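Local coordinates for protein 336aa long hypothetical dTDP-glucose 4,6-dehydratase (Pyrococcus horikoshii, PDB 2HUN) that binds NAD and probably acts as a dTDP-glucose 4,6-dehydratase, removing water from a nucleotide-activated sugar, at residues 12-15 and 16-20; 25-28 and 29-32; 138-141 and 142-145; 147-150 and 151-154; 163-166 and 167-171. All coordinates share one frame; numbering follows the deposited sequence.

Contact 1. Residues 12-15 and 16-20. With NAD (nicotinamide-adenine-dinucleotide), chain C.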
# COMPACT_ATOMS: atom_id res chain seq x y z
N MET A 12 -18.05 16.56 -3.99
CA MET A 12 -18.80 16.91 -5.20
C MET A 12 -18.96 15.72 -6.13
O MET A 12 -19.46 15.85 -7.25
CB MET A 12 -18.10 18.05 -5.94
CG MET A 12 -19.07 19.00 -6.63
SD MET A 12 -20.09 19.89 -5.43
CE MET A 12 -19.04 21.37 -5.18
N GLY A 13 -18.52 14.55 -5.66
CA GLY A 13 -18.63 13.34 -6.46
C GLY A 13 -19.88 12.53 -6.16
O GLY A 13 -20.73 12.94 -5.37
N PHE A 14 -19.97 11.35 -6.77
CA PHE A 14 -21.12 10.46 -6.60
C PHE A 14 -21.46 10.11 -5.16
O PHE A 14 -22.50 10.51 -4.63
CB PHE A 14 -20.87 9.19 -7.43
CG PHE A 14 -21.85 8.06 -7.16
CD1 PHE A 14 -23.19 8.31 -6.91
CD2 PHE A 14 -21.42 6.74 -7.23
CE1 PHE A 14 -24.09 7.25 -6.72
CE2 PHE A 14 -22.32 5.68 -7.05
CZ PHE A 14 -23.66 5.94 -6.80
N ILE A 15 -20.57 9.37 -4.50
CA ILE A 15 -20.81 8.95 -3.12
C ILE A 15 -20.69 10.11 -2.14
O ILE A 15 -21.46 10.20 -1.18
CB ILE A 15 -19.84 7.82 -2.72
CG1 ILE A 15 -20.00 6.64 -3.68
CG2 ILE A 15 -20.12 7.38 -1.28
CD1 ILE A 15 -18.99 5.52 -3.47
N GLY A 16 -19.74 11.01 -2.39
CA GLY A 16 -19.56 12.15 -1.51
C GLY A 16 -20.82 12.99 -1.40
O GLY A 16 -21.24 13.36 -0.30
N SER A 17 -21.44 13.30 -2.54
CA SER A 17 -22.67 14.10 -2.55
C SER A 17 -23.79 13.39 -1.81
O SER A 17 -24.50 14.00 -1.03
CB SER A 17 -23.11 14.38 -3.99
OG SER A 17 -22.25 15.32 -4.59
N ASN A 18 -23.95 12.10 -2.07
CA ASN A 18 -24.98 11.34 -1.38
C ASN A 18 -24.74 11.38 0.13
O ASN A 18 -25.67 11.51 0.92
CB ASN A 18 -24.98 9.89 -1.87
CG ASN A 18 -25.84 9.69 -3.11
OD1 ASN A 18 -27.06 9.72 -3.03
ND2 ASN A 18 -25.20 9.50 -4.26
N PHE A 19 -23.47 11.27 0.53
CA PHE A 19 -23.11 11.29 1.95
C PHE A 19 -23.50 12.63 2.57
O PHE A 19 -24.19 12.68 3.59
CB PHE A 19 -21.61 11.06 2.13
CG PHE A 19 -21.16 11.02 3.57
CD1 PHE A 19 -21.44 9.92 4.37
CD2 PHE A 19 -20.48 12.10 4.13
CE1 PHE A 19 -21.05 9.89 5.70
CE2 PHE A 19 -20.09 12.08 5.46
CZ PHE A 19 -20.38 10.97 6.25
N ILE A 20 -23.04 13.72 1.96
CA ILE A 20 -23.33 15.06 2.45
C ILE A 20 -24.83 15.34 2.60
O ILE A 20 -25.27 15.84 3.63
CB ILE A 20 -22.69 16.13 1.55
CG1 ILE A 20 -21.17 16.03 1.65
CG2 ILE A 20 -23.20 17.52 1.94
CD1 ILE A 20 -20.38 16.98 0.75
PA NAD C . -16.18 10.17 -8.22
O1A NAD C . -15.20 10.02 -9.31
O2A NAD C . -17.62 10.33 -8.54
O5B NAD C . -15.74 11.47 -7.38
C5B NAD C . -14.43 11.65 -6.82
C4B NAD C . -14.46 13.07 -6.25
O4B NAD C . -13.21 13.38 -5.60
C3B NAD C . -14.66 14.13 -7.37
O3B NAD C . -15.66 15.09 -6.97
C2B NAD C . -13.25 14.69 -7.57
O2B NAD C . -13.16 16.02 -8.09
C1B NAD C . -12.65 14.55 -6.17
N9A NAD C . -11.17 14.43 -6.15
C8A NAD C . -10.40 13.55 -6.81
N7A NAD C . -9.12 13.78 -6.52
C5A NAD C . -9.06 14.80 -5.67
C6A NAD C . -8.01 15.49 -5.01
N6A NAD C . -6.73 15.19 -5.16
N1A NAD C . -8.38 16.56 -4.15
C2A NAD C . -9.73 16.90 -3.98
N3A NAD C . -10.72 16.25 -4.60
C4A NAD C . -10.38 15.22 -5.43
O3 NAD C . -16.08 8.80 -7.42
PN NAD C . -16.82 8.14 -6.19
O1N NAD C . -17.38 6.89 -6.79
O2N NAD C . -17.82 9.04 -5.58
O5D NAD C . -15.63 7.66 -5.21
C5D NAD C . -15.50 8.05 -3.84
C4D NAD C . -14.53 7.08 -3.12
O4D NAD C . -15.14 5.79 -2.95
C3D NAD C . -13.22 6.89 -3.88
O3D NAD C . -12.13 6.92 -2.92
C2D NAD C . -13.38 5.49 -4.53
O2D NAD C . -12.10 4.87 -4.69
C1D NAD C . -14.29 4.79 -3.53
N1N NAD C . -15.13 3.71 -4.10
C2N NAD C . -16.19 3.97 -5.03
C3N NAD C . -16.95 2.89 -5.51
C7N NAD C . -18.11 3.09 -6.50
O7N NAD C . -18.86 2.14 -6.75
N7N NAD C . -18.30 4.29 -7.05
C4N NAD C . -16.66 1.57 -5.08
C5N NAD C . -15.62 1.33 -4.16
C6N NAD C . -14.84 2.39 -3.67
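The ring of Phe14 and the amide of Asn18 meet with their planes 81° apart. ND2 of Asn18 comes to CD1 and CE1 of the ring, 3.5 Å from CE1 of Phe14, at an oblique position. The nicotinamide amide N7N of NAD sits at the ring edge, near its plane. With chi1 of Phe14 at 169°, CG lies beside the carbonyl carbon, and this brings the ring's CD1 and CE1 to Asn18. The same ND2 of Asn18 donates to Phe14 O at 2.9 Å, from above the carbonyl plane. ND2 also bonds to Pro184 O. Ile15 sends CD1 to the nicotinamide ring, 3.6 Å from C2N of NAD. Ser17 N donates to Gly13 O at 2.9 Å, the first helical bond after the N-cap residue Gly13. Ser17 OG is also hydrogen-bonded to Gly11 O. The diphosphate is gripped by two backbone N-H groups. Phe14 N reaches O2A of NAD at 3.1 Å in a nearly straight bond (176°), and Ile15 N reaches O2N of NAD at 3.0 Å. Gly13 N lies 3.2 Å from O3B of NAD, so the backbone itself lies against the cofactor. Gly11, Gly13 and Gly16 fit the GxGxxG pattern. This is the turn and helix start that follow strand 5-9 in the first beta-alpha-beta unit of a Rossmann fold, with the helix N-terminus facing the NAD diphosphate.

Contact 2. Residues 25-28 and 29-32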
# COMPACT_ATOMS: atom_id res chain seq x y z
N GLU A 25 -29.17 15.99 6.38
CA GLU A 25 -30.58 15.70 6.56
C GLU A 25 -30.84 15.00 7.89
O GLU A 25 -31.81 15.32 8.58
CB GLU A 25 -31.09 14.84 5.41
CG GLU A 25 -32.58 14.65 5.39
CD GLU A 25 -33.07 14.10 4.07
OE1 GLU A 25 -32.73 14.69 3.02
OE2 GLU A 25 -33.80 13.08 4.08
N LYS A 26 -29.97 14.06 8.26
CA LYS A 26 -30.13 13.31 9.50
C LYS A 26 -29.62 14.01 10.76
O LYS A 26 -30.04 13.68 11.87
CB LYS A 26 -29.45 11.95 9.39
CG LYS A 26 -30.35 10.84 8.87
CD LYS A 26 -30.92 11.17 7.50
CE LYS A 26 -31.95 10.13 7.08
NZ LYS A 26 -33.07 10.07 8.05
N HIS A 27 -28.70 14.96 10.59
CA HIS A 27 -28.14 15.66 11.74
C HIS A 27 -28.30 17.17 11.64
O HIS A 27 -27.42 17.86 11.12
CB HIS A 27 -26.66 15.29 11.87
CG HIS A 27 -26.41 13.83 12.06
ND1 HIS A 27 -26.72 13.17 13.23
CD2 HIS A 27 -25.90 12.89 11.22
CE1 HIS A 27 -26.41 11.89 13.11
NE2 HIS A 27 -25.91 11.70 11.90
N PRO A 28 -29.42 17.71 12.15
CA PRO A 28 -29.75 19.14 12.14
C PRO A 28 -28.64 20.08 12.61
O PRO A 28 -28.50 21.18 12.08
CB PRO A 28 -30.96 19.22 13.07
CG PRO A 28 -31.57 17.87 12.99
CD PRO A 28 -30.41 16.94 12.92
N ASP A 29 -27.85 19.65 13.59
CA ASP A 29 -26.79 20.50 14.13
C ASP A 29 -25.38 20.26 13.62
O ASP A 29 -24.44 20.92 14.05
CB ASP A 29 -26.79 20.41 15.66
CG ASP A 29 -27.96 21.14 16.28
OD1 ASP A 29 -28.15 22.34 15.96
OD2 ASP A 29 -28.70 20.53 17.07
N TRP A 30 -25.23 19.32 12.69
CA TRP A 30 -23.91 19.04 12.14
C TRP A 30 -23.58 20.04 11.04
O TRP A 30 -24.47 20.67 10.47
CB TRP A 30 -23.87 17.62 11.57
CG TRP A 30 -23.77 16.54 12.60
CD1 TRP A 30 -24.31 16.54 13.86
CD2 TRP A 30 -23.15 15.25 12.43
NE1 TRP A 30 -24.08 15.33 14.47
CE2 TRP A 30 -23.37 14.52 13.62
CE3 TRP A 30 -22.45 14.65 11.38
CZ2 TRP A 30 -22.90 13.21 13.79
CZ3 TRP A 30 -21.98 13.35 11.55
CH2 TRP A 30 -22.22 12.64 12.75
N GLU A 31 -22.30 20.18 10.74
CA GLU A 31 -21.84 21.09 9.70
C GLU A 31 -20.88 20.37 8.76
O GLU A 31 -20.13 19.48 9.18
CB GLU A 31 -21.14 22.29 10.31
CG GLU A 31 -22.06 23.23 11.08
CD GLU A 31 -21.30 24.38 11.71
OE1 GLU A 31 -20.58 25.08 10.97
OE2 GLU A 31 -21.42 24.57 12.93
N VAL A 32 -20.89 20.76 7.50
CA VAL A 32 -20.03 20.14 6.51
C VAL A 32 -19.21 21.13 5.68
O VAL A 32 -19.73 22.14 5.20
CB VAL A 32 -20.84 19.27 5.55
CG1 VAL A 32 -19.97 18.86 4.36
CG2 VAL A 32 -21.38 18.04 6.28
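His27 and Trp30 are the end residues of a type I beta turn, with Pro28 and Asp29 at its corners. Trp30 N closes the turn on His27 O at 3.1 Å. The N-H points well at the oxygen (162°). Even so, it arrives from above the carbonyl plane. His27 is the first residue past the helix to leave helical angles, so the turn begins where helix 14-26 stops.

The turn brings the two side chains side by side, pointing the same way. For both residues CG lies beside the backbone N, anti to the carbonyl carbon. The imidazole and the six-membered ring of the indole form a face-to-face stack. Their centroids are 3.8 Å apart and their planes differ by 10°. CG of His27 stands over the centre of the indole, 3.5 Å from CE2 of Trp30. Nearer the backbone, CB of His27 makes a CH-pi contact with the five-membered ring and lies 3.2 Å from CG of Trp30. The other imidazole face has CB of Lys26 toward its rim. At the far end of the imidazole, NE2 bonds to Glu228 OE2, which, with the stack, would hold the ring's rotation.

This turn joins helix 14-26 to strand 31-36 within a beta-alpha-beta unit. Trp30 is buried. Its indole packs on Ile23 of the preceding helix, on Leu6 of strand 5-9, and on Leu231 and Leu232 of helix 220-233.

Contact 3. Residues 138-141 and 142-145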
# COMPACT_ATOMS: atom_id res chain seq x y z
N SER A 138 -14.81 -15.17 -0.31
CA SER A 138 -14.75 -13.73 -0.14
C SER A 138 -13.58 -13.33 0.74
O SER A 138 -13.22 -14.06 1.67
CB SER A 138 -16.05 -13.22 0.51
OG SER A 138 -17.18 -13.50 -0.30
N PHE A 139 -13.00 -12.17 0.46
CA PHE A 139 -11.86 -11.64 1.20
C PHE A 139 -12.26 -10.99 2.52
O PHE A 139 -13.25 -10.25 2.59
CB PHE A 139 -11.11 -10.61 0.35
CG PHE A 139 -10.36 -11.19 -0.82
CD1 PHE A 139 -9.24 -12.00 -0.62
CD2 PHE A 139 -10.75 -10.91 -2.13
CE1 PHE A 139 -8.53 -12.51 -1.70
CE2 PHE A 139 -10.04 -11.42 -3.22
CZ PHE A 139 -8.93 -12.22 -3.00
N THR A 140 -11.48 -11.25 3.57
CA THR A 140 -11.75 -10.62 4.85
C THR A 140 -10.69 -9.54 4.98
O THR A 140 -9.73 -9.50 4.20
CB THR A 140 -11.60 -11.58 6.04
OG1 THR A 140 -10.21 -11.75 6.33
CG2 THR A 140 -12.23 -12.94 5.73
N GLU A 141 -10.86 -8.67 5.97
CA GLU A 141 -9.91 -7.58 6.20
C GLU A 141 -8.55 -8.12 6.63
O GLU A 141 -7.58 -7.37 6.70
CB GLU A 141 -10.46 -6.62 7.26
CG GLU A 141 -11.81 -5.99 6.92
CD GLU A 141 -13.01 -6.88 7.24
OE1 GLU A 141 -12.82 -8.05 7.61
OE2 GLU A 141 -14.15 -6.40 7.13
N ASN A 142 -8.46 -9.42 6.90
CA ASN A 142 -7.17 -10.00 7.30
C ASN A 142 -6.40 -10.63 6.14
O ASN A 142 -5.31 -11.17 6.34
CB ASN A 142 -7.35 -11.03 8.42
CG ASN A 142 -7.75 -10.39 9.73
OD1 ASN A 142 -7.30 -9.29 10.06
ND2 ASN A 142 -8.59 -11.08 10.50
N ASP A 143 -6.94 -10.56 4.92
CA ASP A 143 -6.27 -11.13 3.76
C ASP A 143 -5.36 -10.12 3.08
O ASP A 143 -5.58 -8.93 3.17
CB ASP A 143 -7.30 -11.63 2.74
CG ASP A 143 -8.12 -12.79 3.27
OD1 ASP A 143 -7.54 -13.64 3.96
OD2 ASP A 143 -9.33 -12.86 2.98
N ARG A 144 -4.32 -10.62 2.42
CA ARG A 144 -3.36 -9.78 1.72
C ARG A 144 -4.08 -9.04 0.60
O ARG A 144 -5.18 -9.42 0.20
CB ARG A 144 -2.25 -10.62 1.09
CG ARG A 144 -2.62 -11.28 -0.27
CD ARG A 144 -3.76 -12.30 -0.13
NE ARG A 144 -4.14 -12.88 -1.43
CZ ARG A 144 -4.83 -12.25 -2.38
NH1 ARG A 144 -5.24 -11.00 -2.19
NH2 ARG A 144 -5.10 -12.86 -3.52
N LEU A 145 -3.45 -7.99 0.10
CA LEU A 145 -4.01 -7.24 -1.00
C LEU A 145 -3.30 -7.72 -2.27
O LEU A 145 -2.20 -8.28 -2.19
CB LEU A 145 -3.78 -5.74 -0.81
CG LEU A 145 -4.34 -5.13 0.49
CD1 LEU A 145 -4.18 -3.62 0.46
CD2 LEU A 145 -5.79 -5.50 0.66
O HOH W 1 -10.84 -15.17 2.83
O HOH W 2 -6.61 -6.39 4.22
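Asn142 N donates to Thr140 OG1 at 3.0 Å, an ST turn. Thr140 holds this hydroxyl between its backbone N and carbonyl carbon (chi1 78°), within reach of that N-H. CB of Asn142 packs 3.6 Å from the same OG1 of Thr140. Asp143 N then bonds to Thr140 O at 3.1 Å and closes a type I beta turn. The Asp143 carboxylate folds back across the turn. Its OD2 accepts from Thr140 N at 2.8 Å in a nearly straight bond (169°), met from above the carboxylate plane. OD2 also accepts a hydrogen bond from a water that donates to Ser138 O as well, and it lies at the edge of the Phe139 ring, 3.7 Å from CD1. The turn belongs to the long loop between strand 121-127 and helix 150-168. A second water bridges Glu141 O and Asp143 O. Arg144 bends at chi2 and brings one face of its guanidinium over CE1 of Phe139, with NH1 3.7 Å from that CE1. The two planes are 39° apart. NH1 of Arg144 is held by Tyr131 O, while the ring of Tyr131 lies nearly parallel to that of Phe139. Arg144 also packs on Asp143, and Leu145 on Met160, of the second subunit.

Contact 4. Residues 147-150 and 151-154. With NAD (nicotinamide-adenine-dinucleotide), chain C.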
# COMPACT_ATOMS: atom_id res chain seq x y z
N PRO A 147 -3.64 -5.71 -5.75
CA PRO A 147 -4.16 -4.76 -6.74
C PRO A 147 -3.69 -5.11 -8.15
O PRO A 147 -2.53 -5.47 -8.34
CB PRO A 147 -3.61 -3.43 -6.26
CG PRO A 147 -2.28 -3.82 -5.65
CD PRO A 147 -2.65 -5.06 -4.86
N SER A 148 -4.59 -5.03 -9.13
CA SER A 148 -4.23 -5.36 -10.50
C SER A 148 -4.15 -4.16 -11.44
O SER A 148 -3.95 -4.33 -12.63
CB SER A 148 -5.22 -6.38 -11.08
OG SER A 148 -6.51 -5.81 -11.23
N SER A 149 -4.29 -2.96 -10.90
CA SER A 149 -4.20 -1.75 -11.72
C SER A 149 -3.55 -0.63 -10.92
O SER A 149 -3.50 -0.70 -9.70
CB SER A 149 -5.59 -1.30 -12.19
OG SER A 149 -6.35 -0.73 -11.13
N PRO A 150 -3.03 0.40 -11.60
CA PRO A 150 -2.40 1.50 -10.87
C PRO A 150 -3.43 2.15 -9.95
O PRO A 150 -3.09 2.65 -8.87
CB PRO A 150 -1.93 2.44 -11.98
CG PRO A 150 -1.59 1.49 -13.08
CD PRO A 150 -2.78 0.53 -13.05
N TYR A 151 -4.68 2.15 -10.37
CA TYR A 151 -5.73 2.73 -9.56
C TYR A 151 -5.85 1.99 -8.22
O TYR A 151 -5.78 2.61 -7.16
CB TYR A 151 -7.08 2.68 -10.28
CG TYR A 151 -8.27 2.79 -9.34
CD1 TYR A 151 -8.47 3.94 -8.58
CD2 TYR A 151 -9.16 1.73 -9.19
CE1 TYR A 151 -9.54 4.03 -7.68
CE2 TYR A 151 -10.24 1.81 -8.29
CZ TYR A 151 -10.42 2.97 -7.54
OH TYR A 151 -11.48 3.08 -6.67
N SER A 152 -6.05 0.68 -8.28
CA SER A 152 -6.21 -0.10 -7.06
C SER A 152 -4.90 -0.20 -6.27
O SER A 152 -4.91 -0.32 -5.05
CB SER A 152 -6.79 -1.50 -7.36
OG SER A 152 -5.96 -2.26 -8.22
N ALA A 153 -3.77 -0.13 -6.97
CA ALA A 153 -2.48 -0.20 -6.30
C ALA A 153 -2.24 1.07 -5.50
O ALA A 153 -1.65 1.03 -4.41
CB ALA A 153 -1.37 -0.41 -7.31
N THR A 154 -2.70 2.21 -6.03
CA THR A 154 -2.53 3.48 -5.33
C THR A 154 -3.53 3.58 -4.18
O THR A 154 -3.23 4.16 -3.14
CB THR A 154 -2.68 4.69 -6.28
OG1 THR A 154 -3.92 4.62 -6.99
CG2 THR A 154 -1.53 4.69 -7.29
PA NAD C . -16.18 10.17 -8.22
O1A NAD C . -15.20 10.02 -9.31
O2A NAD C . -17.62 10.33 -8.54
O5B NAD C . -15.74 11.47 -7.38
C5B NAD C . -14.43 11.65 -6.82
C4B NAD C . -14.46 13.07 -6.25
O4B NAD C . -13.21 13.38 -5.60
C3B NAD C . -14.66 14.13 -7.37
O3B NAD C . -15.66 15.09 -6.97
C2B NAD C . -13.25 14.69 -7.57
O2B NAD C . -13.16 16.02 -8.09
C1B NAD C . -12.65 14.55 -6.17
N9A NAD C . -11.17 14.43 -6.15
C8A NAD C . -10.40 13.55 -6.81
N7A NAD C . -9.12 13.78 -6.52
C5A NAD C . -9.06 14.80 -5.67
C6A NAD C . -8.01 15.49 -5.01
N6A NAD C . -6.73 15.19 -5.16
N1A NAD C . -8.38 16.56 -4.15
C2A NAD C . -9.73 16.90 -3.98
N3A NAD C . -10.72 16.25 -4.60
C4A NAD C . -10.38 15.22 -5.43
O3 NAD C . -16.08 8.80 -7.42
PN NAD C . -16.82 8.14 -6.19
O1N NAD C . -17.38 6.89 -6.79
O2N NAD C . -17.82 9.04 -5.58
O5D NAD C . -15.63 7.66 -5.21
C5D NAD C . -15.50 8.05 -3.84
C4D NAD C . -14.53 7.08 -3.12
O4D NAD C . -15.14 5.79 -2.95
C3D NAD C . -13.22 6.89 -3.88
O3D NAD C . -12.13 6.92 -2.92
C2D NAD C . -13.38 5.49 -4.53
O2D NAD C . -12.10 4.87 -4.69
C1D NAD C . -14.29 4.79 -3.53
N1N NAD C . -15.13 3.71 -4.10
C2N NAD C . -16.19 3.97 -5.03
C3N NAD C . -16.95 2.89 -5.51
C7N NAD C . -18.11 3.09 -6.50
O7N NAD C . -18.86 2.14 -6.75
N7N NAD C . -18.30 4.29 -7.05
C4N NAD C . -16.66 1.57 -5.08
C5N NAD C . -15.62 1.33 -4.16
C6N NAD C . -14.84 2.39 -3.67
O HOH W 3 -7.21 -4.62 -8.61
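Ser149 caps helix 150-168, and Ala153 N closes the first turn on Ser149 O at 2.8 Å. The two serines then grip each other reciprocally. Ser149 OG accepts from Ser152 N at 3.2 Å in an almost straight bond (175°), and Ser152 OG accepts from Ser149 N, also at 3.2 Å. Each hydroxyl sits between its own backbone N and carbonyl carbon (chi1 72° and 60°), where it can reach the other residue's N-H. This is a capping box, and it satisfies two N-H groups at the buried start of the helix. A water adds a bridge from Ser148 N to Ser152 OG. Pro147 lies against the box: its CB is 3.3 Å from Ser152 OG, and its CG is 3.9 Å from CB of Ala153. Tyr151 leads away from the cap toward the cofactor. Its OH shares a hydrogen bond with the ribose O2D of NAD at 2.7 Å, with O2D in the plane of the ring. Tyr151 and Lys155, which also binds NAD, fit the YxxxK pattern of the short-chain dehydrogenase/reductase family. Ser148 O bonds to Thr168 OG1 of the second subunit, and Met160 of that subunit packs on Pro147 and Ala153.

Contact 5. Residues 163-166 and 167-171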
# COMPACT_ATOMS: atom_id res chain seq x y z
N LEU A 163 -2.83 3.04 7.95
CA LEU A 163 -2.59 2.08 9.03
C LEU A 163 -1.33 2.48 9.81
O LEU A 163 -1.33 2.48 11.04
CB LEU A 163 -2.43 0.67 8.46
CG LEU A 163 -3.69 0.04 7.84
CD1 LEU A 163 -3.35 -1.31 7.22
CD2 LEU A 163 -4.75 -0.12 8.91
N GLY A 164 -0.28 2.83 9.08
CA GLY A 164 0.98 3.21 9.70
C GLY A 164 0.93 4.49 10.52
O GLY A 164 1.39 4.52 11.66
N TRP A 165 0.38 5.55 9.93
CA TRP A 165 0.28 6.84 10.61
C TRP A 165 -0.61 6.75 11.85
O TRP A 165 -0.31 7.36 12.88
CB TRP A 165 -0.29 7.89 9.65
CG TRP A 165 0.76 8.80 9.04
CD1 TRP A 165 0.90 10.14 9.25
CD2 TRP A 165 1.78 8.44 8.09
NE1 TRP A 165 1.94 10.64 8.50
CE2 TRP A 165 2.49 9.62 7.78
CE3 TRP A 165 2.15 7.23 7.47
CZ2 TRP A 165 3.56 9.63 6.87
CZ3 TRP A 165 3.22 7.25 6.57
CH2 TRP A 165 3.91 8.44 6.28
N THR A 166 -1.68 5.97 11.76
CA THR A 166 -2.60 5.80 12.87
C THR A 166 -1.88 5.27 14.12
O THR A 166 -2.10 5.76 15.23
CB THR A 166 -3.75 4.84 12.49
OG1 THR A 166 -4.55 5.45 11.47
CG2 THR A 166 -4.62 4.53 13.70
N ARG A 167 -1.03 4.26 13.93
CA ARG A 167 -0.29 3.66 15.03
C ARG A 167 0.89 4.53 15.46
O ARG A 167 1.20 4.64 16.64
CB ARG A 167 0.19 2.26 14.63
CG ARG A 167 -0.95 1.25 14.55
CD ARG A 167 -0.59 0.01 13.74
NE ARG A 167 -1.71 -0.94 13.73
CZ ARG A 167 -2.01 -1.73 14.75
NH1 ARG A 167 -1.29 -1.71 15.85
NH2 ARG A 167 -3.06 -2.55 14.66
N THR A 168 1.55 5.15 14.49
CA THR A 168 2.69 5.99 14.79
C THR A 168 2.32 7.20 15.65
O THR A 168 2.98 7.49 16.65
CB THR A 168 3.36 6.52 13.51
OG1 THR A 168 3.87 5.42 12.76
CG2 THR A 168 4.50 7.46 13.86
N TYR A 169 1.25 7.90 15.27
CA TYR A 169 0.82 9.10 15.97
C TYR A 169 -0.46 8.96 16.78
O TYR A 169 -1.08 9.96 17.15
CB TYR A 169 0.68 10.23 14.95
CG TYR A 169 1.94 10.44 14.14
CD1 TYR A 169 3.07 11.00 14.71
CD2 TYR A 169 2.01 10.02 12.81
CE1 TYR A 169 4.25 11.16 13.99
CE2 TYR A 169 3.19 10.17 12.07
CZ TYR A 169 4.30 10.74 12.67
OH TYR A 169 5.47 10.87 11.95
N ASN A 170 -0.84 7.73 17.08
CA ASN A 170 -2.04 7.46 17.86
C ASN A 170 -3.28 8.20 17.38
O ASN A 170 -3.99 8.82 18.17
CB ASN A 170 -1.79 7.78 19.34
CG ASN A 170 -0.79 6.84 19.97
OD1 ASN A 170 -1.00 5.62 19.99
ND2 ASN A 170 0.30 7.39 20.49
N LEU A 171 -3.56 8.10 16.09
CA LEU A 171 -4.72 8.75 15.52
C LEU A 171 -5.98 7.94 15.78
O LEU A 171 -5.92 6.79 16.23
CB LEU A 171 -4.52 8.92 14.01
CG LEU A 171 -3.21 9.61 13.59
CD1 LEU A 171 -3.19 9.76 12.09
CD2 LEU A 171 -3.10 10.98 14.27
O HOH W 4 -4.31 4.93 17.52
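Trp165 and Tyr169 supply the aromatic contact, side by side and pointing the same way. CE2 of Tyr169 comes over one face of the indole, 3.6 Å from CD1 of Trp165. The phenol ring and the five-membered ring of the indole are turned 54° apart, an oblique meeting. One face of the phenol ring also carries CG2 of Thr168 over its centre. The polar ends are held elsewhere: Trp165 NE1 by Glu111, and Tyr169 OH by Ile92 O of the second subunit.

The backbone bonds trace the end of helix 150-168. Thr168 N donates to Gly164 O and Tyr169 N to Trp165 O, each at 2.9 Å. Tyr169 is the first residue to leave helical angles, and Asn170 takes positive phi and psi (49° and 51°). This turns the chain back, so that Leu171 N reaches Thr166 O, five residues earlier, at 2.9 Å, on a lone pair in the carbonyl plane. A water also joins Thr166 O to Leu171 O. Strand 172-182 of the Rossmann sheet follows at once.

Among hydroxyls, OG1 of Thr168 lies 2.9 Å from Gly164 O.

The apolar contact of Leu171 is made by its CD1, 4.2 Å from CB of Trp165. Other carbons lie beside backbone oxygens. CG of Leu171 is 3.7 Å from Trp165 O. Arg167 runs extended past Leu163 O, with its CD 3.7 Å from that oxygen. Its NE is buried without a polar partner.

In the fold
Contacts 1 and 4 are buried and both meet NAD, with nearest atoms about 9 Å apart. Each is a helix start, but contact 1 offers backbone N-H groups to the diphosphate and contact 4 a phenol to the ribose. Contacts 2, 3 and 5 are only partly buried. Contacts 1 and 2 lie on helix 14-26 and touch through Ile20 and Val32; the polar start gives way to an aromatic stack beyond its end. Contacts 4 and 5 likewise share helix 150-168. Contact 3, a loop turn held by a carboxylate and waters, adjoins contact 4 in sequence. Contacts 3, 4 and 5 all touch the second subunit.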